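SusD homolog (Bacteroides thetaiotaomicron VPI-5482, PDB 3IHV) probably binds glycans at the cell surface for uptake across the outer membrane, in the manner of other SusD-family proteins. Local coordinates at residues 280-285 / 386-391; 368-373 / 464-469; 30-35 / 263-268; 285-290 / 298-303. All coordinates share one frame; numbering follows the deposited sequence.

Three of the four contacts touch around residues 280-285; interaction 3, which brings residues 30-35 to 263-268, touches interaction 1 alone and closes before interaction 1 opens along the chain. Interactions 1 and 3, with centres about 11 Å apart, share a sodium site: F265 supplies one ligand, N389 and N391 two more, beside the antiparallel pair of strands 259-263 and 392-396. Interactions 1 and 4 have G285 in common and lie about 9 Å apart between centres; the small loop of interaction 4 sits within the longer span joined by interaction 1. Interaction 2 alternates with interaction 1 along the chain, W371 packing on I280 and N284. Loops from several parts of the chain thus pack round 280-285 in the SusD-family fold.

Interaction 1: residues 280-285 / 386-391; sequences IGKWNG and DKSNVN. With NA (sodium ion), chain F; EDO (1,2-ethanediol), chain L.
I280 meets the 386-391 loop with both its backbone and its side chain. Its carbonyl O takes a 2.6 Å hydrogen bond from S388 OG, the hydroxyl lying in the carbonyl plane with a C=O...donor angle of 151°, while I280 CG2 packs 3.5 Å from V390 CG1. S388 OG stands between its own backbone N and carbonyl carbon (chi1 74°), where it also accepts from V390 N at 3.1 Å and so closes an ST turn. Next comes G281, with positive phi; its N is held by N284 OD1 at 2.8 Å. K282 then lies alongside the other loop: its CB is 3.3 Å from D386 O, and the chain, bent at chi2 and chi3, brings CE past K387 O. Its ammonium group bonds S297 O and N384 O, and reaches K387 O through a water. Just beyond the serine, N389 O and N391 OD1 bind a sodium ion at 2.3 and 2.5 Å, with F265 O as a further protein ligand. S388 OG thus both gives and accepts, tying the 386-391 loop to I280 across the contact and bracing its own turn at V390, which is consistent with steadying the backbone between N389 and N391.

Interaction 2: residues 368-373 / 464-469; sequences PAKWDI and SFEGHR
The backbones come nearest at P368 and F465, whose CA atoms are 6.7 Å apart; a type I turn from A369 to D372 follows the proline, and F465 has positive phi. P368 sets CG over one face of the F465 ring in a CH-pi contact, 4.2 Å from the ring centroid and 27° off the normal. W371 approaches the same phenylalanine differently, by the rim of its indole: CZ3 is 3.8 Å from F465 CB, which lies at the edge in the indole plane. E466 CG also sits at that edge, and its carboxylate is turned 80° against the indole. Over the centre of the W371 ring, 3.5 Å above the plane, rests K370 CB. From there the lysine chain runs extended (CD anti to CA, chi2 180°) and delivers NZ to a cluster of acceptors. NZ bonds S464 O at 2.8 Å on a lone pair, E466 OE2 at 2.7 Å on the anti lone pair as a salt bridge, and a water at 2.9 Å that also meets S464 OG. E466 OE2 has a second cationic partner in R396, which probably favours the ionised carboxylate. Around the contact, helix 242-250 offers W246 to K370, W371 and E466, helix 306-313 packs F308 on S464 and F465, and strand 325-330 brings I325 to F465.

Interaction 3: residues 30-35 / 263-268; sequences TNTLDA and ISFYSP. With NA (sodium ion), chain F; EDO (1,2-ethanediol), chain M.
T32 and I263 join two parts of the SusD-family fold: the N-terminal part of the chain, just after helix 17-29, and the end of strand 259-263. T32 has the larger share of buried surface. Its methyl CG2 is anti to the carbonyl carbon, beside the backbone N, and comes 3.5 Å from S264 O; CB lies 3.7 Å from F265 CE1. The hydroxyl turns elsewhere, bonding R29 O. F265 presents its rim, with T32 O at the edge of the ring, in its plane and 3.5 Å from CE1. I263, modelled in two conformers, in the one described brings CG2 to 4.0 Å from T32 CG2 and sets its side chain at about a right angle to N31. Beside this packing lies a bound 1,2-ethanediol, probably from the crystallisation liquor: N31 ND2 gives to its O2 at 3.1 Å, and S264 N gives to its O1 at 2.7 Å, nearly straight at 172°. Packing thus dominates the direct contact, and in this crystal a diol also bridges N31 and S264. Past the ring, the backbone of the same phenylalanine turns to the metal, completing the protein ligands given by N389 and N391: F265 O binds the sodium ion at 2.2 Å.

Interaction 4: residues 285-290 / 298-303; sequences GVKTTA and CAANVK
T288 and C298 form a single antiparallel beta bridge, a hydrogen-bonded pair that draws together the two sides of a loop in the SusD-family region. C298 N gives to T288 O at 2.9 Å, and the return bond from T288 N to C298 O is weak at 3.4 Å. Beside the bridge, K287 reaches across to A299 and A300. Its CB packs 3.8 Å from A300 CB, a methyl that also lies against G285 O. CG stands anti to the backbone N (chi1 -172°), and a bend at chi2 (66°) sets CD near two carbonyls, 3.4 Å from A299 O and somewhat farther from C298 O. CE continues past A299 O, and NZ ends on it with a 2.9 Å hydrogen bond, tilted modestly from the carbonyl plane. A water accepts a weak bond from K287 NZ and gives a sound one to C298 O. K303 NZ, 5.8 Å from K287 NZ, bonds A300 O and N365 O; the two like-charged groups are thus each hydrogen-bonded to backbone oxygens, which probably eases their closeness. Strand 325-330 flanks the bridge, Y330 bonding the backbones of K287 and T289 and touching V286 and T288. C298 CB, meanwhile, fits against V286 O at 3.4 Å; the same oxygen accepts T288 OG1 at 2.7 Å, the hydroxyl standing above the carbonyl plane, 50° out of it.

Interaction 1: residues 280-285 / 386-391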
loop_
_atom_site.group_PDB
_atom_site.type_symbol
_atom_site.label_atom_id
_atom_site.label_comp_id
_atom_site.label_asym_id
_atom_site.label_seq_id
_atom_site.Cartn_x
_atom_site.Cartn_y
_atom_site.Cartn_z
ATOM N N ILE A 280 -10.646 6.008 1.134
ATOM C CA ILE A 280 -10.217 5.141 2.240
ATOM C C ILE A 280 -11.284 5.194 3.331
ATOM O O ILE A 280 -11.804 6.276 3.671
ATOM C CB ILE A 280 -8.831 5.520 2.796
ATOM C CG1 ILE A 280 -7.777 5.809 1.686
ATOM C CG2 ILE A 280 -8.366 4.453 3.788
ATOM C CD1 ILE A 280 -7.574 4.729 0.602
ATOM N N GLY A 281 -11.676 4.035 3.841
ATOM C CA GLY A 281 -12.806 3.944 4.773
ATOM C C GLY A 281 -14.172 4.011 4.075
ATOM O O GLY A 281 -15.215 3.904 4.720
ATOM N N LYS A 282 -14.177 4.177 2.747
ATOM C CA LYS A 282 -15.412 4.238 1.986
ATOM C C LYS A 282 -15.526 2.960 1.177
ATOM O O LYS A 282 -16.257 2.049 1.553
ATOM C CB LYS A 282 -15.434 5.504 1.099
ATOM C CG LYS A 282 -15.160 6.813 1.894
ATOM C CD LYS A 282 -16.118 7.035 3.037
ATOM C CE LYS A 282 -17.489 7.459 2.582
ATOM N NZ LYS A 282 -18.548 7.940 3.611
ATOM N N TRP A 283 -14.738 2.847 0.112
ATOM C CA TRP A 283 -14.781 1.678 -0.735
ATOM C C TRP A 283 -14.240 0.440 -0.001
ATOM O O TRP A 283 -14.676 -0.694 -0.242
ATOM C CB TRP A 283 -13.954 1.945 -1.994
ATOM C CG TRP A 283 -14.452 1.264 -3.227
ATOM C CD1 TRP A 283 -15.307 1.793 -4.142
ATOM C CD2 TRP A 283 -14.089 -0.040 -3.723
ATOM N NE1 TRP A 283 -15.511 0.909 -5.170
ATOM C CE2 TRP A 283 -14.763 -0.219 -4.945
ATOM C CE3 TRP A 283 -13.267 -1.058 -3.256
ATOM C CZ2 TRP A 283 -14.654 -1.392 -5.691
ATOM C CZ3 TRP A 283 -13.154 -2.201 -4.001
ATOM C CH2 TRP A 283 -13.836 -2.352 -5.216
ATOM N N ASN A 284 -13.308 0.662 0.920
ATOM C CA ASN A 284 -12.757 -0.433 1.718
ATOM C C ASN A 284 -13.119 -0.261 3.189
ATOM O O ASN A 284 -12.407 -0.717 4.080
ATOM C CB ASN A 284 -11.254 -0.533 1.538
ATOM C CG ASN A 284 -10.512 0.639 2.146
ATOM O OD1 ASN A 284 -11.122 1.712 2.407
ATOM N ND2 ASN A 284 -9.223 0.474 2.361
ATOM N N GLY A 285 -14.222 0.416 3.443
ATOM C CA GLY A 285 -14.652 0.642 4.803
ATOM C C GLY A 285 -15.486 -0.485 5.381
ATOM O O GLY A 285 -15.580 -1.582 4.814
ATOM N N ASP A 386 -18.875 8.595 -1.004
ATOM C CA ASP A 386 -17.754 8.014 -1.719
ATOM C C ASP A 386 -16.362 8.404 -1.249
ATOM O O ASP A 386 -15.424 7.635 -1.442
ATOM C CB ASP A 386 -17.853 8.417 -3.189
ATOM C CG ASP A 386 -19.112 7.903 -3.832
ATOM O OD1 ASP A 386 -19.274 6.671 -3.915
ATOM O OD2 ASP A 386 -19.951 8.731 -4.207
ATOM N N LYS A 387 -16.228 9.593 -0.666
ATOM C CA LYS A 387 -14.909 10.116 -0.326
ATOM C C LYS A 387 -14.798 10.432 1.157
ATOM O O LYS A 387 -15.808 10.623 1.839
ATOM C CB LYS A 387 -14.602 11.388 -1.125
ATOM C CG LYS A 387 -14.736 11.345 -2.663
ATOM C CD LYS A 387 -13.919 10.249 -3.278
ATOM C CE LYS A 387 -13.585 10.540 -4.758
ATOM N NZ LYS A 387 -14.692 11.191 -5.510
ATOM N N SER A 388 -13.561 10.588 1.617
ATOM C CA SER A 388 -13.305 10.844 3.018
ATOM C C SER A 388 -11.984 11.572 3.199
ATOM O O SER A 388 -11.231 11.732 2.257
ATOM C CB SER A 388 -13.205 9.515 3.789
ATOM O OG SER A 388 -11.964 8.858 3.501
ATOM N N ASN A 389 -11.718 11.966 4.453
ATOM C CA ASN A 389 -10.419 12.494 4.863
ATOM C C ASN A 389 -9.556 11.417 5.539
ATOM O O ASN A 389 -8.569 11.743 6.188
ATOM C CB ASN A 389 -10.642 13.676 5.803
ATOM C CG ASN A 389 -11.275 14.812 5.100
ATOM O OD1 ASN A 389 -10.963 15.065 3.932
ATOM N ND2 ASN A 389 -12.174 15.507 5.781
ATOM N N VAL A 390 -9.867 10.138 5.378
ATOM C CA VAL A 390 -9.072 9.066 5.958
ATOM C C VAL A 390 -7.744 8.890 5.198
ATOM O O VAL A 390 -7.708 8.889 3.966
ATOM C CB VAL A 390 -9.840 7.719 6.011
ATOM C CG1 VAL A 390 -8.952 6.577 6.551
ATOM C CG2 VAL A 390 -11.130 7.872 6.849
ATOM N N ASN A 391 -6.652 8.739 5.941
ATOM C CA ASN A 391 -5.332 8.620 5.328
ATOM C C ASN A 391 -4.963 7.206 4.916
ATOM O O ASN A 391 -5.715 6.277 5.190
ATOM C CB ASN A 391 -4.276 9.229 6.247
ATOM C CG ASN A 391 -4.482 10.693 6.453
ATOM O OD1 ASN A 391 -5.236 11.345 5.718
ATOM N ND2 ASN A 391 -3.836 11.252 7.499
HETATM NA NA NA F . -6.742 13.057 6.665
HETATM C C1 EDO L . -13.989 11.175 7.788
HETATM O O1 EDO L . -12.958 11.228 6.808
HETATM C C2 EDO L . -15.341 11.058 7.119
HETATM O O2 EDO L . -15.260 11.555 5.783
HETATM O O HOH W 1 -16.851 10.261 4.329
HETATM O O HOH W 2 -4.628 14.056 7.166
HETATM O O HOH W 3 -7.285 11.156 8.673
HETATM O O HOH W 4 -7.898 14.406 8.166
#

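Interaction 2: residues 368-373 / 464-469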
loop_
_atom_site.group_PDB
_atom_site.type_symbol
_atom_site.label_atom_id
_atom_site.label_comp_id
_atom_site.label_asym_id
_atom_site.label_seq_id
_atom_site.Cartn_x
_atom_site.Cartn_y
_atom_site.Cartn_z
ATOM N N PRO A 368 -12.673 -5.129 5.923
ATOM C CA PRO A 368 -11.656 -4.665 6.866
ATOM C C PRO A 368 -12.336 -3.783 7.925
ATOM O O PRO A 368 -13.411 -3.214 7.673
ATOM C CB PRO A 368 -10.730 -3.802 5.974
ATOM C CG PRO A 368 -11.075 -4.172 4.538
ATOM C CD PRO A 368 -12.457 -4.639 4.555
ATOM N N ALA A 369 -11.721 -3.674 9.108
ATOM C CA ALA A 369 -12.202 -2.792 10.173
ATOM C C ALA A 369 -11.199 -1.676 10.462
ATOM O O ALA A 369 -11.451 -0.806 11.279
ATOM C CB ALA A 369 -12.464 -3.578 11.444
ATOM N N LYS A 370 -10.051 -1.692 9.784
ATOM C CA LYS A 370 -8.997 -0.693 10.005
ATOM C C LYS A 370 -9.445 0.735 9.713
ATOM O O LYS A 370 -8.937 1.675 10.317
ATOM C CB LYS A 370 -7.794 -1.027 9.149
ATOM C CG LYS A 370 -7.114 -2.292 9.617
ATOM C CD LYS A 370 -5.904 -2.676 8.786
ATOM C CE LYS A 370 -5.097 -3.772 9.500
ATOM N NZ LYS A 370 -3.864 -4.302 8.788
ATOM N N TRP A 371 -10.347 0.877 8.745
ATOM C CA TRP A 371 -10.833 2.192 8.326
ATOM C C TRP A 371 -12.328 2.375 8.623
ATOM O O TRP A 371 -13.074 2.957 7.840
ATOM C CB TRP A 371 -10.419 2.505 6.869
ATOM C CG TRP A 371 -8.942 2.279 6.698
ATOM C CD1 TRP A 371 -7.940 3.139 7.050
ATOM C CD2 TRP A 371 -8.294 1.068 6.250
ATOM N NE1 TRP A 371 -6.708 2.545 6.845
ATOM C CE2 TRP A 371 -6.898 1.298 6.316
ATOM C CE3 TRP A 371 -8.753 -0.139 5.710
ATOM C CZ2 TRP A 371 -5.956 0.335 5.941
ATOM C CZ3 TRP A 371 -7.816 -1.110 5.336
ATOM C CH2 TRP A 371 -6.427 -0.847 5.434
ATOM N N ASP A 372 -12.726 1.911 9.813
ATOM C CA ASP A 372 -14.060 2.093 10.317
ATOM C C ASP A 372 -14.281 3.565 10.759
ATOM O O ASP A 372 -13.928 3.982 11.882
ATOM C CB ASP A 372 -14.292 1.135 11.466
ATOM C CG ASP A 372 -15.690 1.206 11.996
ATOM O OD1 ASP A 372 -16.369 2.259 11.796
ATOM O OD2 ASP A 372 -16.078 0.239 12.652
ATOM N N ILE A 373 -14.843 4.342 9.846
ATOM C CA ILE A 373 -15.092 5.763 10.088
ATOM C C ILE A 373 -16.019 6.005 11.317
ATOM O O ILE A 373 -15.728 6.865 12.138
ATOM C CB ILE A 373 -15.632 6.456 8.809
ATOM C CG1 ILE A 373 -14.540 6.505 7.744
ATOM C CG2 ILE A 373 -16.154 7.848 9.128
ATOM C CD1 ILE A 373 -14.990 7.076 6.385
ATOM N N SER A 464 -2.720 -6.807 6.846
ATOM C CA SER A 464 -3.892 -7.159 6.071
ATOM C C SER A 464 -4.610 -5.942 5.547
ATOM O O SER A 464 -4.749 -4.979 6.271
ATOM C CB SER A 464 -4.876 -8.010 6.902
ATOM O OG SER A 464 -5.359 -7.339 8.056
ATOM N N PHE A 465 -4.995 -5.990 4.248
ATOM C CA PHE A 465 -5.823 -4.965 3.608
ATOM C C PHE A 465 -5.089 -3.639 3.318
ATOM O O PHE A 465 -5.672 -2.752 2.696
ATOM C CB PHE A 465 -7.127 -4.730 4.379
ATOM C CG PHE A 465 -7.725 -5.992 4.899
ATOM C CD1 PHE A 465 -8.009 -7.049 4.029
ATOM C CD2 PHE A 465 -7.965 -6.161 6.264
ATOM C CE1 PHE A 465 -8.515 -8.241 4.525
ATOM C CE2 PHE A 465 -8.461 -7.362 6.742
ATOM C CZ PHE A 465 -8.719 -8.406 5.875
ATOM N N GLU A 466 -3.829 -3.511 3.745
ATOM C CA GLU A 466 -3.051 -2.276 3.542
ATOM C C GLU A 466 -2.317 -2.223 2.167
ATOM O O GLU A 466 -1.473 -1.357 1.937
ATOM C CB GLU A 466 -2.052 -2.090 4.675
ATOM C CG GLU A 466 -2.692 -1.874 6.025
ATOM C CD GLU A 466 -1.688 -1.829 7.153
ATOM O OE1 GLU A 466 -0.724 -1.017 7.113
ATOM O OE2 GLU A 466 -1.866 -2.616 8.110
ATOM N N GLY A 467 -2.639 -3.165 1.283
ATOM C CA GLY A 467 -2.208 -3.105 -0.106
ATOM C C GLY A 467 -0.964 -3.850 -0.504
ATOM O O GLY A 467 -0.450 -3.618 -1.607
ATOM N N HIS A 468 -0.497 -4.740 0.356
ATOM C CA HIS A 468 0.753 -5.458 0.115
ATOM C C HIS A 468 0.633 -6.905 -0.267
ATOM O O HIS A 468 1.574 -7.488 -0.831
ATOM C CB HIS A 468 1.624 -5.395 1.392
ATOM C CG HIS A 468 1.753 -4.009 1.923
ATOM N ND1 HIS A 468 2.326 -2.983 1.185
ATOM C CD2 HIS A 468 1.245 -3.442 3.040
ATOM C CE1 HIS A 468 2.206 -1.855 1.864
ATOM N NE2 HIS A 468 1.560 -2.107 2.993
ATOM N N ARG A 469 -0.497 -7.525 0.027
ATOM C CA ARG A 469 -0.547 -8.967 -0.126
ATOM C C ARG A 469 -0.312 -9.479 -1.543
ATOM O O ARG A 469 0.462 -10.416 -1.772
ATOM C CB ARG A 469 -1.849 -9.520 0.449
ATOM C CG ARG A 469 -1.870 -11.046 0.501
ATOM C CD ARG A 469 -0.785 -11.571 1.408
ATOM N NE ARG A 469 -0.915 -12.984 1.741
ATOM C CZ ARG A 469 -0.099 -13.584 2.599
ATOM N NH1 ARG A 469 0.899 -12.908 3.160
ATOM N NH2 ARG A 469 -0.249 -14.874 2.879
HETATM O O HOH W 5 -3.748 -6.878 10.089
#

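Interaction 3: residues 30-35 / 263-268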
loop_
_atom_site.group_PDB
_atom_site.type_symbol
_atom_site.label_atom_id
_atom_site.label_comp_id
_atom_site.label_asym_id
_atom_site.label_seq_id
_atom_site.Cartn_x
_atom_site.Cartn_y
_atom_site.Cartn_z
ATOM N N THR A 30 0.523 14.420 -6.358
ATOM C CA THR A 30 0.224 13.326 -7.294
ATOM C C THR A 30 -0.382 12.131 -6.540
ATOM O O THR A 30 -1.352 11.480 -7.007
ATOM C CB THR A 30 1.469 12.877 -8.069
ATOM O OG1 THR A 30 2.209 14.020 -8.505
ATOM C CG2 THR A 30 1.079 12.054 -9.288
ATOM N N ASN A 31 0.156 11.868 -5.348
ATOM C CA ASN A 31 -0.270 10.737 -4.551
ATOM C C ASN A 31 -1.738 10.689 -4.181
ATOM O O ASN A 31 -2.219 9.587 -3.929
ATOM C CB ASN A 31 0.566 10.623 -3.257
ATOM C CG ASN A 31 1.970 10.130 -3.530
ATOM O OD1 ASN A 31 2.197 9.373 -4.483
ATOM N ND2 ASN A 31 2.895 10.525 -2.690
ATOM N N THR A 32 -2.405 11.838 -4.125
ATOM C CA THR A 32 -3.808 11.912 -3.691
ATOM C C THR A 32 -4.796 11.645 -4.812
ATOM O O THR A 32 -5.994 11.610 -4.569
ATOM C CB THR A 32 -4.148 13.261 -3.000
ATOM O OG1 THR A 32 -3.922 14.344 -3.908
ATOM C CG2 THR A 32 -3.313 13.428 -1.705
ATOM N N LEU A 33 -4.304 11.522 -6.038
ATOM C CA LEU A 33 -5.174 11.181 -7.167
ATOM C C LEU A 33 -5.893 9.843 -6.958
ATOM O O LEU A 33 -5.354 8.893 -6.406
ATOM C CB LEU A 33 -4.381 11.113 -8.463
ATOM C CG LEU A 33 -3.880 12.455 -9.046
ATOM C CD1 LEU A 33 -2.819 12.157 -10.060
ATOM C CD2 LEU A 33 -4.984 13.330 -9.671
ATOM N N ASP A 34 -7.101 9.781 -7.507
ATOM C CA ASP A 34 -7.908 8.587 -7.472
ATOM C C ASP A 34 -7.121 7.431 -8.112
ATOM O O ASP A 34 -7.103 6.317 -7.599
ATOM C CB ASP A 34 -9.213 8.898 -8.224
ATOM C CG ASP A 34 -10.385 7.984 -7.843
ATOM O OD1 ASP A 34 -10.697 7.840 -6.646
ATOM O OD2 ASP A 34 -11.032 7.456 -8.770
ATOM N N ALA A 35 -6.416 7.722 -9.210
ATOM C CA ALA A 35 -5.620 6.728 -9.914
ATOM C C ALA A 35 -4.319 6.344 -9.218
ATOM O O ALA A 35 -3.604 5.439 -9.655
ATOM C CB ALA A 35 -5.319 7.231 -11.362
ATOM N N ILE A 263 -0.073 8.721 3.115
ATOM C CA ILE A 263 -0.680 9.704 2.237
ATOM C C ILE A 263 -1.769 10.419 3.006
ATOM O O ILE A 263 -2.689 9.781 3.532
ATOM C CB ILE A 263 -1.336 9.042 1.001
ATOM C CG1 ILE A 263 -0.410 8.003 0.388
ATOM C CG2 ILE A 263 -1.780 10.112 -0.025
ATOM C CD1 ILE A 263 1.011 8.496 0.158
ATOM N N SER A 264 -1.676 11.729 3.096
ATOM C CA SER A 264 -2.680 12.519 3.789
ATOM C C SER A 264 -3.765 13.004 2.842
ATOM O O SER A 264 -3.490 13.632 1.810
ATOM C CB SER A 264 -2.054 13.729 4.489
ATOM O OG SER A 264 -3.052 14.595 4.994
ATOM N N PHE A 265 -5.001 12.700 3.208
ATOM C CA PHE A 265 -6.163 13.221 2.508
ATOM C C PHE A 265 -6.895 14.159 3.450
ATOM O O PHE A 265 -7.151 13.811 4.597
ATOM C CB PHE A 265 -7.106 12.099 2.113
ATOM C CG PHE A 265 -6.533 11.170 1.098
ATOM C CD1 PHE A 265 -6.580 11.475 -0.237
ATOM C CD2 PHE A 265 -5.950 9.988 1.481
ATOM C CE1 PHE A 265 -6.047 10.622 -1.186
ATOM C CE2 PHE A 265 -5.397 9.121 0.556
ATOM C CZ PHE A 265 -5.451 9.433 -0.809
ATOM N N TYR A 266 -7.180 15.366 2.993
ATOM C CA TYR A 266 -7.958 16.261 3.787
ATOM C C TYR A 266 -8.511 17.402 2.980
ATOM O O TYR A 266 -7.766 18.114 2.299
ATOM C CB TYR A 266 -7.211 16.860 5.021
ATOM C CG TYR A 266 -8.121 17.844 5.717
ATOM C CD1 TYR A 266 -9.182 17.400 6.497
ATOM C CD2 TYR A 266 -7.981 19.218 5.526
ATOM C CE1 TYR A 266 -10.063 18.292 7.079
ATOM C CE2 TYR A 266 -8.864 20.108 6.108
ATOM C CZ TYR A 266 -9.893 19.639 6.886
ATOM O OH TYR A 266 -10.781 20.538 7.462
ATOM N N SER A 267 -9.823 17.590 3.101
ATOM C CA SER A 267 -10.480 18.767 2.567
ATOM C C SER A 267 -11.698 19.029 3.450
ATOM O O SER A 267 -12.329 18.093 3.921
ATOM C CB SER A 267 -10.902 18.584 1.109
ATOM O OG SER A 267 -11.471 19.784 0.647
ATOM N N PRO A 268 -12.011 20.303 3.720
ATOM C CA PRO A 268 -13.258 20.558 4.469
ATOM C C PRO A 268 -14.514 20.332 3.603
ATOM O O PRO A 268 -15.624 20.186 4.123
ATOM C CB PRO A 268 -13.171 22.049 4.821
ATOM C CG PRO A 268 -12.192 22.625 3.809
ATOM C CD PRO A 268 -11.216 21.519 3.493
HETATM NA NA NA F . -6.742 13.057 6.665
HETATM C C1 EDO M . -0.210 13.599 0.660
HETATM O O1 EDO M . 0.311 13.198 1.916
HETATM C C2 EDO M . 0.826 13.460 -0.439
HETATM O O2 EDO M . 1.553 12.224 -0.450
HETATM O O HOH W 2 -4.628 14.056 7.166
HETATM O O HOH W 3 -7.285 11.156 8.673
HETATM O O HOH W 4 -7.898 14.406 8.166
#

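Interaction 4: residues 285-290 / 298-303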
loop_
_atom_site.group_PDB
_atom_site.type_symbol
_atom_site.label_atom_id
_atom_site.label_comp_id
_atom_site.label_asym_id
_atom_site.label_seq_id
_atom_site.Cartn_x
_atom_site.Cartn_y
_atom_site.Cartn_z
ATOM N N GLY A 285 -14.222 0.416 3.443
ATOM C CA GLY A 285 -14.652 0.642 4.803
ATOM C C GLY A 285 -15.486 -0.485 5.381
ATOM O O GLY A 285 -15.580 -1.582 4.814
ATOM N N VAL A 286 -16.137 -0.165 6.499
ATOM C CA VAL A 286 -17.120 -1.038 7.105
ATOM C C VAL A 286 -18.420 -0.645 6.439
ATOM O O VAL A 286 -18.672 0.549 6.258
ATOM C CB VAL A 286 -17.189 -0.824 8.628
ATOM C CG1 VAL A 286 -18.393 -1.562 9.210
ATOM C CG2 VAL A 286 -15.890 -1.319 9.263
ATOM N N LYS A 287 -19.245 -1.620 6.056
ATOM C CA LYS A 287 -20.524 -1.326 5.416
ATOM C C LYS A 287 -21.356 -0.455 6.347
ATOM O O LYS A 287 -21.616 -0.831 7.481
ATOM C CB LYS A 287 -21.237 -2.637 5.058
ATOM C CG LYS A 287 -22.476 -2.498 4.215
ATOM C CD LYS A 287 -22.182 -1.973 2.830
ATOM C CE LYS A 287 -23.226 -2.357 1.783
ATOM N NZ LYS A 287 -22.755 -1.938 0.401
ATOM N N THR A 288 -21.781 0.701 5.829
ATOM C CA THR A 288 -22.493 1.735 6.610
ATOM C C THR A 288 -23.533 2.461 5.781
ATOM O O THR A 288 -23.265 2.870 4.636
ATOM C CB THR A 288 -21.430 2.791 7.065
ATOM O OG1 THR A 288 -20.316 2.134 7.674
ATOM C CG2 THR A 288 -22.016 3.905 7.994
ATOM N N THR A 289 -24.739 2.621 6.325
ATOM C CA THR A 289 -25.774 3.347 5.620
ATOM C C THR A 289 -25.627 4.858 5.777
ATOM O O THR A 289 -25.092 5.349 6.760
ATOM C CB THR A 289 -27.163 3.041 6.197
ATOM O OG1 THR A 289 -27.157 3.343 7.597
ATOM C CG2 THR A 289 -27.550 1.581 5.988
ATOM N N ALA A 290 -26.118 5.576 4.773
ATOM C CA ALA A 290 -26.181 7.017 4.811
ATOM C C ALA A 290 -27.371 7.335 5.724
ATOM O O ALA A 290 -28.390 6.608 5.682
ATOM C CB ALA A 290 -26.414 7.576 3.376
ATOM N N CYS A 298 -20.949 4.055 3.305
ATOM C CA CYS A 298 -19.658 3.466 2.905
ATOM C C CYS A 298 -19.993 2.204 2.139
ATOM O O CYS A 298 -20.647 1.332 2.695
ATOM C CB CYS A 298 -18.766 3.111 4.084
ATOM S SG CYS A 298 -18.316 4.548 5.096
ATOM N N ALA A 299 -19.536 2.118 0.889
ATOM C CA ALA A 299 -19.875 0.994 -0.013
ATOM C C ALA A 299 -19.281 -0.320 0.492
ATOM O O ALA A 299 -19.910 -1.388 0.389
ATOM C CB ALA A 299 -19.416 1.293 -1.477
ATOM N N ALA A 300 -18.057 -0.249 1.010
ATOM C CA ALA A 300 -17.433 -1.422 1.653
ATOM C C ALA A 300 -17.386 -2.642 0.752
ATOM O O ALA A 300 -17.909 -3.694 1.087
ATOM C CB ALA A 300 -18.163 -1.755 2.993
ATOM N N ASN A 301 -16.801 -2.453 -0.411
ATOM C CA ASN A 301 -16.697 -3.480 -1.427
ATOM C C ASN A 301 -15.497 -4.420 -1.285
ATOM O O ASN A 301 -15.363 -5.397 -2.067
ATOM C CB ASN A 301 -16.696 -2.819 -2.824
ATOM C CG ASN A 301 -18.001 -2.168 -3.139
ATOM O OD1 ASN A 301 -19.045 -2.718 -2.829
ATOM N ND2 ASN A 301 -17.955 -1.029 -3.822
ATOM N N VAL A 302 -14.613 -4.152 -0.323
ATOM C CA VAL A 302 -13.486 -5.040 -0.067
ATOM C C VAL A 302 -13.980 -6.049 0.973
ATOM O O VAL A 302 -14.351 -5.677 2.098
ATOM C CB VAL A 302 -12.245 -4.297 0.487
ATOM C CG1 VAL A 302 -11.179 -5.347 0.916
ATOM C CG2 VAL A 302 -11.713 -3.285 -0.593
ATOM N N LYS A 303 -14.013 -7.314 0.573
ATOM C CA LYS A 303 -14.509 -8.360 1.416
ATOM C C LYS A 303 -13.363 -9.271 1.833
ATOM O O LYS A 303 -12.399 -9.441 1.096
ATOM C CB LYS A 303 -15.596 -9.161 0.676
ATOM C CG LYS A 303 -16.773 -8.342 0.240
ATOM C CD LYS A 303 -17.366 -7.532 1.413
ATOM C CE LYS A 303 -18.737 -6.970 1.091
ATOM N NZ LYS A 303 -19.217 -6.149 2.278
HETATM O O HOH W 6 -14.779 -2.906 2.442
HETATM O O HOH W 7 -23.184 1.087 1.468
#